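Local coordinates for chitin elicitor-binding protein (Oryza sativa subsp. japonica, PDB 5JCD) that binds chitin oligosaccharide elicitors from fungi and takes part in passing the signal on to the rice defence response, at residues A16-S21 / L147-G152; I66-R71 / L132-D137; V76-R81 / T127-L132. One frame throughout, in Å; residues are numbered along the deposited sequence.

Contact 1: residues A16-S21 / L147-G152; sequences AILYTS and LAYSVG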
loop_
_atom_site.group_PDB
_atom_site.type_symbol
_atom_site.label_atom_id
_atom_site.label_comp_id
_atom_site.label_asym_id
_atom_site.label_seq_id
_atom_site.Cartn_x
_atom_site.Cartn_y
_atom_site.Cartn_z
ATOM N N ALA A 16 -3.526 -3.842 -3.536
ATOM C CA ALA A 16 -4.081 -3.052 -2.435
ATOM C C ALA A 16 -3.064 -2.738 -1.337
ATOM O O ALA A 16 -2.066 -3.440 -1.198
ATOM C CB ALA A 16 -5.303 -3.781 -1.810
ATOM N N ILE A 17 -3.337 -1.696 -0.554
ATOM C CA ILE A 17 -2.700 -1.538 0.753
ATOM C C ILE A 17 -3.772 -1.668 1.815
ATOM O O ILE A 17 -4.910 -1.258 1.608
ATOM C CB ILE A 17 -1.987 -0.153 0.939
ATOM C CG1 ILE A 17 -2.994 1.004 0.758
ATOM C CG2 ILE A 17 -0.785 -0.019 0.001
ATOM C CD1 ILE A 17 -2.423 2.456 1.006
ATOM N N LEU A 18 -3.416 -2.221 2.966
ATOM C CA LEU A 18 -4.325 -2.149 4.101
ATOM C C LEU A 18 -3.984 -0.833 4.808
ATOM O O LEU A 18 -2.950 -0.711 5.475
ATOM C CB LEU A 18 -4.164 -3.355 5.028
ATOM C CG LEU A 18 -5.125 -3.370 6.212
ATOM C CD1 LEU A 18 -6.588 -3.519 5.731
ATOM C CD2 LEU A 18 -4.770 -4.434 7.251
ATOM N N TYR A 19 -4.826 0.173 4.619
ATOM C CA TYR A 19 -4.497 1.523 5.085
ATOM C C TYR A 19 -4.961 1.764 6.504
ATOM O O TYR A 19 -6.113 1.495 6.835
ATOM C CB TYR A 19 -5.122 2.570 4.149
ATOM C CG TYR A 19 -4.780 4.005 4.479
ATOM C CD1 TYR A 19 -3.462 4.452 4.417
ATOM C CD2 TYR A 19 -5.774 4.930 4.793
ATOM C CE1 TYR A 19 -3.132 5.764 4.680
ATOM C CE2 TYR A 19 -5.449 6.253 5.062
ATOM C CZ TYR A 19 -4.122 6.656 5.004
ATOM O OH TYR A 19 -3.761 7.946 5.270
ATOM N N THR A 20 -4.055 2.278 7.339
ATOM C CA THR A 20 -4.409 2.681 8.695
ATOM C C THR A 20 -4.668 4.162 8.656
ATOM O O THR A 20 -3.759 4.949 8.374
ATOM C CB THR A 20 -3.294 2.391 9.718
ATOM O OG1 THR A 20 -3.032 0.980 9.765
ATOM C CG2 THR A 20 -3.712 2.883 11.111
ATOM N N SER A 21 -5.915 4.545 8.898
ATOM C CA SER A 21 -6.300 5.957 8.779
ATOM C C SER A 21 -5.778 6.788 9.966
ATOM O O SER A 21 -6.174 6.551 11.104
ATOM C CB SER A 21 -7.821 6.070 8.682
ATOM O OG SER A 21 -8.228 7.411 8.510
ATOM N N LEU A 147 -1.240 -7.583 -1.365
ATOM C CA LEU A 147 -1.677 -6.667 -0.327
ATOM C C LEU A 147 -0.488 -6.231 0.506
ATOM O O LEU A 147 0.257 -7.068 1.025
ATOM C CB LEU A 147 -2.682 -7.356 0.582
ATOM C CG LEU A 147 -3.175 -6.608 1.820
ATOM C CD1 LEU A 147 -4.020 -5.407 1.421
ATOM C CD2 LEU A 147 -3.968 -7.524 2.762
ATOM N N ALA A 148 -0.303 -4.918 0.597
ATOM C CA ALA A 148 0.722 -4.328 1.445
ATOM C C ALA A 148 0.178 -4.256 2.842
ATOM O O ALA A 148 -0.885 -3.661 3.063
ATOM C CB ALA A 148 1.097 -2.936 0.955
ATOM N N TYR A 149 0.903 -4.869 3.778
ATOM C CA TYR A 149 0.437 -5.031 5.152
ATOM C C TYR A 149 1.473 -4.532 6.161
ATOM O O TYR A 149 2.642 -4.951 6.115
ATOM C CB TYR A 149 0.152 -6.500 5.408
ATOM C CG TYR A 149 -0.364 -6.780 6.775
ATOM C CD1 TYR A 149 -1.714 -6.621 7.067
ATOM C CD2 TYR A 149 0.486 -7.235 7.781
ATOM C CE1 TYR A 149 -2.208 -6.872 8.337
ATOM C CE2 TYR A 149 -0.002 -7.505 9.060
ATOM C CZ TYR A 149 -1.348 -7.308 9.324
ATOM O OH TYR A 149 -1.856 -7.563 10.553
ATOM N N SER A 150 1.058 -3.623 7.049
ATOM C CA SER A 150 1.928 -3.131 8.102
ATOM C C SER A 150 1.745 -3.946 9.383
ATOM O O SER A 150 0.685 -3.910 9.987
ATOM C CB SER A 150 1.655 -1.646 8.378
ATOM O OG SER A 150 2.486 -1.159 9.424
ATOM N N VAL A 151 2.795 -4.647 9.803
ATOM C CA VAL A 151 2.724 -5.524 10.962
ATOM C C VAL A 151 2.355 -4.759 12.245
ATOM O O VAL A 151 2.950 -3.720 12.595
ATOM C CB VAL A 151 4.074 -6.248 11.202
ATOM C CG1 VAL A 151 4.045 -6.969 12.520
ATOM C CG2 VAL A 151 4.411 -7.214 10.051
ATOM N N GLY A 152 1.350 -5.277 12.928
ATOM C CA GLY A 152 0.901 -4.738 14.191
ATOM C C GLY A 152 1.741 -5.219 15.357
ATOM O O GLY A 152 2.449 -6.216 15.248
HETATM O O HOH W 1 -1.509 -2.353 7.419
#
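Leu-18 and Tyr-149 lie side by side and point the same way, one from each of two parallel strands, and the leucine touches the aromatic ring with one methyl: CD2 is 3.7 Å from Tyr-149 CE1, with CD1 of the ring almost as near. The methyl meets the ring obliquely. Both side chains have CG anti to the backbone N (chi1 -178° for Leu-18), which starts them off in matching directions. The phenol hydroxyl is held by Glu-155.

On the face of the sheet that carries Ala-16 and Leu-147, the leucine branch CD1 leans over the neighbouring strand. It meets Ala-16 CB at 3.8 Å and comes within 3.6 Å of the backbone N of Leu-18. On the face carrying Ile-17 and Ala-148, Ile-17 CG2 meets Ala-148 CB at 3.6 Å.

The backbone evidence for a parallel pairing is direct. Ala-148 uses both of its polar groups on the residues flanking Ile-17: its N donates to Ala-16 O at 2.9 Å, and its O accepts from Leu-18 N at 2.9 Å, with an N-H...O angle of 174°. Beyond this pair the strands part, and a water continues the connection, donating to Leu-18 O and accepting from Ser-150 N at 2.9 Å.

Strand 145-150 also pairs antiparallel with 188-193, and helix 157-163 packs on Tyr-149, as expected for the beta-alpha-alpha-beta fold of a LysM domain. Its first strand is thereby joined to strand 12-20 of the central sheet. The chemistry is that of an apolar seam round two nearly straight backbone bonds, so shape and pairing join these parts, with one ordered water bridging the strands where they diverge.

Contact 2: residues I66-R71 / L132-D137; sequences IPFRCR and LPCSCD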
loop_
_atom_site.group_PDB
_atom_site.type_symbol
_atom_site.label_atom_id
_atom_site.label_comp_id
_atom_site.label_asym_id
_atom_site.label_seq_id
_atom_site.Cartn_x
_atom_site.Cartn_y
_atom_site.Cartn_z
ATOM N N ILE A 66 -7.455 -0.508 0.540
ATOM C CA ILE A 66 -7.528 0.411 -0.582
ATOM C C ILE A 66 -6.908 -0.221 -1.822
ATOM O O ILE A 66 -5.720 -0.471 -1.848
ATOM C CB ILE A 66 -6.881 1.776 -0.245
ATOM C CG1 ILE A 66 -7.580 2.369 0.991
ATOM C CG2 ILE A 66 -6.935 2.717 -1.457
ATOM C CD1 ILE A 66 -7.112 3.715 1.394
ATOM N N PRO A 67 -7.746 -0.539 -2.826
ATOM C CA PRO A 67 -7.349 -1.131 -4.114
ATOM C C PRO A 67 -6.803 -0.100 -5.077
ATOM O O PRO A 67 -7.177 1.070 -4.998
ATOM C CB PRO A 67 -8.659 -1.728 -4.670
ATOM C CG PRO A 67 -9.758 -1.178 -3.856
ATOM C CD PRO A 67 -9.197 -0.312 -2.744
ATOM N N PHE A 68 -5.889 -0.513 -5.942
ATOM C CA PHE A 68 -5.381 0.401 -6.942
ATOM C C PHE A 68 -4.764 -0.352 -8.102
ATOM O O PHE A 68 -4.544 -1.550 -8.022
ATOM C CB PHE A 68 -4.355 1.374 -6.327
ATOM C CG PHE A 68 -3.185 0.698 -5.664
ATOM C CD1 PHE A 68 -2.047 0.377 -6.391
ATOM C CD2 PHE A 68 -3.225 0.383 -4.308
ATOM C CE1 PHE A 68 -0.981 -0.249 -5.777
ATOM C CE2 PHE A 68 -2.172 -0.239 -3.699
ATOM C CZ PHE A 68 -1.045 -0.559 -4.420
ATOM N N ARG A 69 -4.467 0.369 -9.173
ATOM C CA ARG A 69 -3.797 -0.218 -10.304
ATOM C C ARG A 69 -2.307 -0.259 -10.088
ATOM O O ARG A 69 -1.683 0.749 -9.827
ATOM C CB ARG A 69 -4.135 0.542 -11.584
ATOM C CG ARG A 69 -4.181 -0.359 -12.820
ATOM C CD ARG A 69 -3.513 0.303 -14.013
ATOM N NE ARG A 69 -4.079 1.628 -14.252
ATOM C CZ ARG A 69 -3.610 2.492 -15.143
ATOM N NH1 ARG A 69 -2.561 2.166 -15.882
ATOM N NH2 ARG A 69 -4.189 3.676 -15.300
ATOM N N CYS A 70 -1.749 -1.458 -10.150
ATOM C CA CYS A 70 -0.320 -1.630 -10.050
ATOM C C CYS A 70 0.326 -1.695 -11.431
ATOM O O CYS A 70 -0.196 -2.312 -12.352
ATOM C CB CYS A 70 -0.017 -2.921 -9.293
ATOM S SG CYS A 70 1.742 -3.249 -9.092
ATOM N N ARG A 71 1.459 -1.028 -11.577
ATOM C CA ARG A 71 2.281 -1.168 -12.767
ATOM C C ARG A 71 3.657 -1.694 -12.417
ATOM O O ARG A 71 4.283 -1.224 -11.460
ATOM C CB ARG A 71 2.413 0.155 -13.520
ATOM C CG ARG A 71 3.434 0.095 -14.629
ATOM C CD ARG A 71 3.427 1.318 -15.541
ATOM N NE ARG A 71 4.482 1.222 -16.559
ATOM C CZ ARG A 71 4.290 1.190 -17.878
ATOM N NH1 ARG A 71 3.064 1.235 -18.397
ATOM N NH2 ARG A 71 5.340 1.110 -18.685
ATOM N N LEU A 132 3.019 3.581 -4.043
ATOM C CA LEU A 132 2.642 2.469 -3.157
ATOM C C LEU A 132 3.161 1.127 -3.681
ATOM O O LEU A 132 3.104 0.837 -4.892
ATOM C CB LEU A 132 1.124 2.414 -3.001
ATOM C CG LEU A 132 0.507 3.740 -2.547
ATOM C CD1 LEU A 132 -0.990 3.677 -2.609
ATOM C CD2 LEU A 132 0.958 4.042 -1.113
ATOM N N PRO A 133 3.687 0.306 -2.773
ATOM C CA PRO A 133 4.306 -0.952 -3.190
ATOM C C PRO A 133 3.286 -2.018 -3.623
ATOM O O PRO A 133 2.233 -2.214 -3.004
ATOM C CB PRO A 133 5.058 -1.390 -1.933
ATOM C CG PRO A 133 4.232 -0.845 -0.817
ATOM C CD PRO A 133 3.607 0.429 -1.308
ATOM N N CYS A 134 3.623 -2.714 -4.697
ATOM C CA CYS A 134 2.739 -3.718 -5.246
ATOM C C CYS A 134 3.525 -4.642 -6.144
ATOM O O CYS A 134 4.723 -4.469 -6.335
ATOM C CB CYS A 134 1.588 -3.067 -6.043
ATOM S SG CYS A 134 2.086 -2.027 -7.461
ATOM N N SER A 135 2.829 -5.634 -6.683
ATOM C CA SER A 135 3.414 -6.553 -7.638
ATOM C C SER A 135 2.297 -7.212 -8.406
ATOM O O SER A 135 1.139 -7.229 -7.956
ATOM C CB SER A 135 4.238 -7.627 -6.934
ATOM O OG SER A 135 4.812 -8.527 -7.872
ATOM N N CYS A 136 2.644 -7.782 -9.549
ATOM C CA CYS A 136 1.685 -8.601 -10.262
ATOM C C CYS A 136 2.224 -10.037 -10.389
ATOM O O CYS A 136 1.695 -10.821 -11.173
ATOM C CB CYS A 136 1.377 -8.002 -11.635
ATOM S SG CYS A 136 0.829 -6.243 -11.643
ATOM N N ASP A 137 3.285 -10.373 -9.646
ATOM C CA ASP A 137 3.865 -11.724 -9.691
ATOM C C ASP A 137 2.801 -12.693 -9.247
ATOM O O ASP A 137 2.002 -12.371 -8.373
ATOM C CB ASP A 137 5.041 -11.900 -8.722
ATOM C CG ASP A 137 6.309 -11.190 -9.168
ATOM O OD1 ASP A 137 6.502 -10.988 -10.386
ATOM O OD2 ASP A 137 7.110 -10.823 -8.280
#
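Cys-70 and Cys-134 are the residues whose CA atoms lie nearest, 6.1 Å apart, between strand 66-71 and segment 132-137, whose touching parts run 66° apart with no hydrogen bond between them. The link is covalent instead: Cys-70 SG and Cys-134 SG form a disulfide with a torsion of 83° about the S-S bond, near the relaxed right angle. Cys-70 SG stands anti to its backbone N, reaching across to the other sulfur.

Each cysteine belongs to a Cys-X-Cys pair, a recurrent feature between the LysM domains of plant chitin receptors. Here Cys-72 pairs with Cys-5 and Cys-136 with Cys-13; Cys-136 SG lies 4.0 Å from Cys-70 SG without bonding to it.

Phe-68 packs beside this bridge. Its CE1 is 3.8 Å from Cys-134 CB, and Cys-134 SG sits at the ring edge, 5.3 Å from the centroid. Pro-133 O also meets the edge, in plane. Leu-132 crosses the ring obliquely, with CB 3.9 Å from Phe-68 CZ and CD1 over one face near the rim. Further along, Ser-135 OG accepts from Asp-137 N at 3.0 Å, an ST turn, and is also hydrogen-bonded to Thr-4 O.

Contact 3: residues V76-R81 / T127-L132; sequences VGQSDR and TLWIPL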
loop_
_atom_site.group_PDB
_atom_site.type_symbol
_atom_site.label_atom_id
_atom_site.label_comp_id
_atom_site.label_asym_id
_atom_site.label_seq_id
_atom_site.Cartn_x
_atom_site.Cartn_y
_atom_site.Cartn_z
ATOM N N VAL A 76 10.198 -3.647 -10.168
ATOM C CA VAL A 76 9.365 -3.324 -9.056
ATOM C C VAL A 76 7.933 -3.081 -9.531
ATOM O O VAL A 76 7.677 -2.857 -10.727
ATOM C CB VAL A 76 9.992 -2.081 -8.319
ATOM C CG1 VAL A 76 9.747 -0.786 -9.080
ATOM C CG2 VAL A 76 9.462 -1.955 -6.982
ATOM N N GLY A 77 6.992 -3.215 -8.608
ATOM C CA GLY A 77 5.612 -2.861 -8.865
ATOM C C GLY A 77 5.267 -1.603 -8.083
ATOM O O GLY A 77 5.546 -1.524 -6.901
ATOM N N GLN A 78 4.653 -0.624 -8.732
ATOM C CA GLN A 78 4.272 0.616 -8.062
ATOM C C GLN A 78 2.854 0.979 -8.436
ATOM O O GLN A 78 2.410 0.662 -9.533
ATOM C CB GLN A 78 5.217 1.757 -8.473
ATOM C CG GLN A 78 6.665 1.444 -8.130
ATOM C CD GLN A 78 7.635 2.311 -8.868
ATOM O OE1 GLN A 78 7.453 2.598 -10.052
ATOM N NE2 GLN A 78 8.665 2.772 -8.161
ATOM N N SER A 79 2.141 1.634 -7.527
ATOM C CA SER A 79 0.811 2.140 -7.843
ATOM C C SER A 79 0.976 3.089 -9.040
ATOM O O SER A 79 1.897 3.902 -9.087
ATOM C CB SER A 79 0.210 2.850 -6.625
ATOM O OG SER A 79 1.013 3.935 -6.198
ATOM N N ASP A 80 0.113 2.945 -10.030
ATOM C CA ASP A 80 0.380 3.480 -11.364
ATOM C C ASP A 80 0.134 4.992 -11.510
ATOM O O ASP A 80 -0.959 5.425 -11.884
ATOM C CB ASP A 80 -0.451 2.695 -12.362
ATOM C CG ASP A 80 -0.072 2.977 -13.795
ATOM O OD1 ASP A 80 0.929 3.670 -14.040
ATOM O OD2 ASP A 80 -0.767 2.453 -14.677
ATOM N N ARG A 81 1.170 5.777 -11.235
ATOM C CA ARG A 81 1.117 7.248 -11.269
ATOM C C ARG A 81 0.050 7.847 -10.357
ATOM O O ARG A 81 -0.263 9.022 -10.463
ATOM C CB ARG A 81 1.011 7.785 -12.705
ATOM C CG ARG A 81 2.136 7.292 -13.612
ATOM C CD ARG A 81 3.462 7.931 -13.228
ATOM N NE ARG A 81 4.622 7.173 -13.702
ATOM C CZ ARG A 81 5.848 7.680 -13.832
ATOM N NH1 ARG A 81 6.079 8.958 -13.542
ATOM N NH2 ARG A 81 6.843 6.912 -14.261
ATOM N N THR A 127 2.883 18.746 -6.751
ATOM C CA THR A 127 2.278 17.420 -6.758
ATOM C C THR A 127 3.342 16.326 -6.771
ATOM O O THR A 127 4.287 16.360 -7.565
ATOM C CB THR A 127 1.371 17.200 -7.969
ATOM O OG1 THR A 127 2.116 17.485 -9.152
ATOM C CG2 THR A 127 0.125 18.091 -7.908
ATOM N N LEU A 128 3.174 15.354 -5.882
ATOM C CA LEU A 128 4.094 14.228 -5.778
ATOM C C LEU A 128 3.359 12.926 -6.117
ATOM O O LEU A 128 2.228 12.702 -5.667
ATOM C CB LEU A 128 4.668 14.132 -4.361
ATOM C CG LEU A 128 5.462 15.281 -3.741
ATOM C CD1 LEU A 128 5.694 15.022 -2.258
ATOM C CD2 LEU A 128 6.789 15.441 -4.460
ATOM N N TRP A 129 3.987 12.085 -6.932
ATOM C CA TRP A 129 3.483 10.732 -7.162
ATOM C C TRP A 129 3.957 9.845 -6.024
ATOM O O TRP A 129 5.158 9.692 -5.824
ATOM C CB TRP A 129 4.012 10.171 -8.485
ATOM C CG TRP A 129 3.749 8.691 -8.667
ATOM C CD1 TRP A 129 2.640 7.993 -8.251
ATOM C CD2 TRP A 129 4.624 7.722 -9.274
ATOM N NE1 TRP A 129 2.762 6.667 -8.582
ATOM C CE2 TRP A 129 3.966 6.465 -9.209
ATOM C CE3 TRP A 129 5.890 7.794 -9.879
ATOM C CZ2 TRP A 129 4.532 5.284 -9.722
ATOM C CZ3 TRP A 129 6.456 6.617 -10.392
ATOM C CH2 TRP A 129 5.773 5.374 -10.304
ATOM N N ILE A 130 3.025 9.234 -5.303
ATOM C CA ILE A 130 3.385 8.308 -4.236
ATOM C C ILE A 130 3.357 6.862 -4.775
ATOM O O ILE A 130 2.295 6.326 -5.075
ATOM C CB ILE A 130 2.403 8.445 -3.049
ATOM C CG1 ILE A 130 2.278 9.909 -2.605
ATOM C CG2 ILE A 130 2.803 7.539 -1.898
ATOM C CD1 ILE A 130 3.590 10.551 -2.141
ATOM N N PRO A 131 4.527 6.221 -4.890
ATOM C CA PRO A 131 4.585 4.861 -5.436
ATOM C C PRO A 131 4.283 3.769 -4.402
ATOM O O PRO A 131 5.202 3.096 -3.954
ATOM C CB PRO A 131 6.044 4.735 -5.862
ATOM C CG PRO A 131 6.781 5.573 -4.834
ATOM C CD PRO A 131 5.858 6.728 -4.519
ATOM N N LEU A 132 3.019 3.581 -4.043
ATOM C CA LEU A 132 2.642 2.469 -3.157
ATOM C C LEU A 132 3.161 1.127 -3.681
ATOM O O LEU A 132 3.104 0.837 -4.892
ATOM C CB LEU A 132 1.124 2.414 -3.001
ATOM C CG LEU A 132 0.507 3.740 -2.547
ATOM C CD1 LEU A 132 -0.990 3.677 -2.609
ATOM C CD2 LEU A 132 0.958 4.042 -1.113
#
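Arg-81 stacks on one face of the Trp-129 indole, while Pro-131 CB lies more distantly over the rim of the opposite face. The guanidinium lies flat on the ring, planes 14° apart and centres 4.2 Å apart, with Trp-129 CZ3 over the middle of the guanidinium. Relative to the six-membered ring, this cation-pi contact is off-centre. The five-membered ring receives a CH-pi contact, Arg-81 CA standing 3.5 Å from its centroid. The arginine chain starts away from the tryptophan and is bent at chi2, which turns CD back over the ring.

A hydrogen bond anchors the indole: Trp-129 NE1 donates to Ser-79 O at 2.9 Å; the acceptor lies in the indole plane, although the N-H angle is only 132°. Gln-78 packs near the ring and crosses it at about a right angle, its amide plane 82° from the indole, with OE1 3.3 Å from Trp-129 CH2.

Backbone and side-chain hydrogen bonds position these residues. Ser-79 N donates to Leu-132 O at 2.9 Å, and Leu-132 N returns a weak bond to Ser-79 OG, which is also hydrogen-bonded to Leu-82 O. Trp-129 N in turn donates to Asn-114 OD1, a chitin-binding residue, as is Thr-127 two positions before the tryptophan.

Strand 127-129 pairs with 84-86 as the small antiparallel sheet of LysM 1, while helix 107-113 touches Trp-129 and Pro-131 through Ala-113, and strand 76-79 runs on beside 63-72 in the central sheet.

Overall arrangement
From the N terminus, the first segment met is 16-21, on strand 12-20, and it waits longest for its partner: contact 1 closes the outermost loop when strand 145-150 arrives. Within it, contact 2 joins 66-71 to 132-137, and within that, contact 3 joins 76-81 to 127-132, enclosing helices 93-100 and 107-113. The three loops are thus concentric, with no crossing. Leu-132 belongs to contacts 2 and 3, whose centres are about 9 Å apart, and Ile-17 CD1 touches Leu-132 CD1 at 4.1 Å, bringing contact 1 to both. Strands 12-20, 63-72 and 76-79 are successive neighbours in one sheet, to which LysM 1 and LysM 2 are attached.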